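Local coordinates for 52 protein (Murid herpesvirus 4, PDB 2OA5), which is an abundant tegument protein of the virion, a BLRF2-family member that probably has a structural role in gammaherpesvirus particles, at the interface of chains A and B. Sequence-based numbering; all coordinates share one arbitrary frame. Chains: chain A/B, Hypothetical protein BQLF2.

The interface of chains A and B. Residues chain A 94-97; chain B 95-97.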
loop_
_atom_site.group_PDB
_atom_site.type_symbol
_atom_site.label_atom_id
_atom_site.label_comp_id
_atom_site.label_asym_id
_atom_site.label_seq_id
_atom_site.Cartn_x
_atom_site.Cartn_y
_atom_site.Cartn_z
ATOM N N LEU A 94 14.528 2.381 -7.717
ATOM C CA LEU A 94 13.532 1.669 -6.938
ATOM C C LEU A 94 12.830 0.590 -7.714
ATOM O O LEU A 94 12.469 0.776 -8.875
ATOM C CB LEU A 94 12.496 2.659 -6.416
ATOM C CG LEU A 94 13.101 3.782 -5.577
ATOM C CD1 LEU A 94 12.052 4.813 -5.233
ATOM C CD2 LEU A 94 13.685 3.190 -4.314
ATOM N N ARG A 95 12.647 -0.549 -7.061
ATOM C CA ARG A 95 11.933 -1.652 -7.662
ATOM C C ARG A 95 10.569 -1.591 -6.996
ATOM O O ARG A 95 10.455 -1.747 -5.783
ATOM C CB ARG A 95 12.618 -2.973 -7.342
ATOM C CG ARG A 95 12.031 -4.132 -8.099
ATOM C CD ARG A 95 13.105 -5.164 -8.367
ATOM N NE ARG A 95 13.104 -5.593 -9.764
ATOM C CZ ARG A 95 14.205 -5.838 -10.465
ATOM N NH1 ARG A 95 15.393 -5.693 -9.897
ATOM N NH2 ARG A 95 14.121 -6.222 -11.732
ATOM N N VAL A 96 9.538 -1.332 -7.787
ATOM C CA VAL A 96 8.195 -1.226 -7.243
ATOM C C VAL A 96 7.296 -2.295 -7.816
ATOM O O VAL A 96 7.273 -2.507 -9.019
ATOM C CB VAL A 96 7.583 0.157 -7.565
ATOM C CG1 VAL A 96 6.246 0.304 -6.887
ATOM C CG2 VAL A 96 8.520 1.260 -7.116
ATOM N N ASP A 97 6.558 -2.973 -6.942
ATOM C CA ASP A 97 5.613 -3.993 -7.362
ATOM C C ASP A 97 4.216 -3.429 -7.185
ATOM O O ASP A 97 3.902 -2.894 -6.132
ATOM C CB ASP A 97 5.733 -5.257 -6.500
ATOM C CG ASP A 97 7.030 -5.988 -6.718
ATOM O OD1 ASP A 97 7.380 -6.231 -7.894
ATOM O OD2 ASP A 97 7.694 -6.320 -5.715
ATOM N N ARG B 95 6.172 -5.385 -12.295
ATOM C CA ARG B 95 7.272 -4.911 -11.497
ATOM C C ARG B 95 7.872 -3.792 -12.315
ATOM O O ARG B 95 8.022 -3.902 -13.532
ATOM C CB ARG B 95 8.311 -5.977 -11.202
ATOM C CG ARG B 95 9.218 -5.494 -10.083
ATOM C CD ARG B 95 10.436 -6.358 -9.901
ATOM N NE ARG B 95 10.203 -7.523 -9.056
ATOM C CZ ARG B 95 9.976 -7.473 -7.745
ATOM N NH1 ARG B 95 9.943 -6.306 -7.114
ATOM N NH2 ARG B 95 9.799 -8.595 -7.065
ATOM N N VAL B 96 8.183 -2.699 -11.634
ATOM C CA VAL B 96 8.721 -1.517 -12.284
ATOM C C VAL B 96 9.943 -0.953 -11.576
ATOM O O VAL B 96 9.981 -0.841 -10.349
ATOM C CB VAL B 96 7.616 -0.433 -12.369
ATOM C CG1 VAL B 96 8.217 0.939 -12.577
ATOM C CG2 VAL B 96 6.668 -0.765 -13.508
ATOM N N ASP B 97 10.955 -0.607 -12.371
ATOM C CA ASP B 97 12.181 -0.028 -11.858
ATOM C C ASP B 97 12.189 1.431 -12.280
ATOM O O ASP B 97 11.760 1.761 -13.386
ATOM C CB ASP B 97 13.399 -0.744 -12.440
ATOM C CG ASP B 97 13.523 -2.175 -11.964
ATOM O OD1 ASP B 97 13.560 -2.396 -10.732
ATOM O OD2 ASP B 97 13.592 -3.080 -12.820
#
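B:Arg95 reaches across the interface to A:Asp97, its partner in the antiparallel pairing, and A:Arg95 answers by running alongside B:Asp97; these arginines, one from each strand 93-99, bury the most surface here. Position 95 of each strand points to the same face of the sheet, and CG anti to the backbone N (chi1 -172° in A:Arg95) lays each chain beside its own carbonyl carbon, heading toward the other, which it crosses at about a right angle. Their guanidinium planes stand nearly perpendicular. The aliphatic parts, A:Arg95 CG and B:Arg95 CD 3.3 Å apart, cross so tightly that this detail of the model is doubtful.

The two salt bridges are not alike. A bend at chi3 (-85°) turns the tip of B:Arg95 so that NH1 sits 2.6 Å from carboxylate oxygen OD2 of A:Asp97, with the planes tilted 65° apart; the tip is too crowded for its fine geometry to be trusted. On the twin side A:Arg95 NH2 stays 3.4 Å from B:Asp97 OD2, while OD1 of that aspartate lies over one guanidinium face, towards its rim.

Between the pairs, the backbones of A:Val96 and B:Val96 bond reciprocally: A:Val96 N to B:Val96 O at 2.6 Å, and B:Val96 N to A:Val96 O at 2.8 Å. This centres an antiparallel pairing that joins the strands into one intersubunit sheet, with the crossed arginines and their aspartates probably helping to fix its register and to hold the A-B pair together within the four-copy deposited assembly.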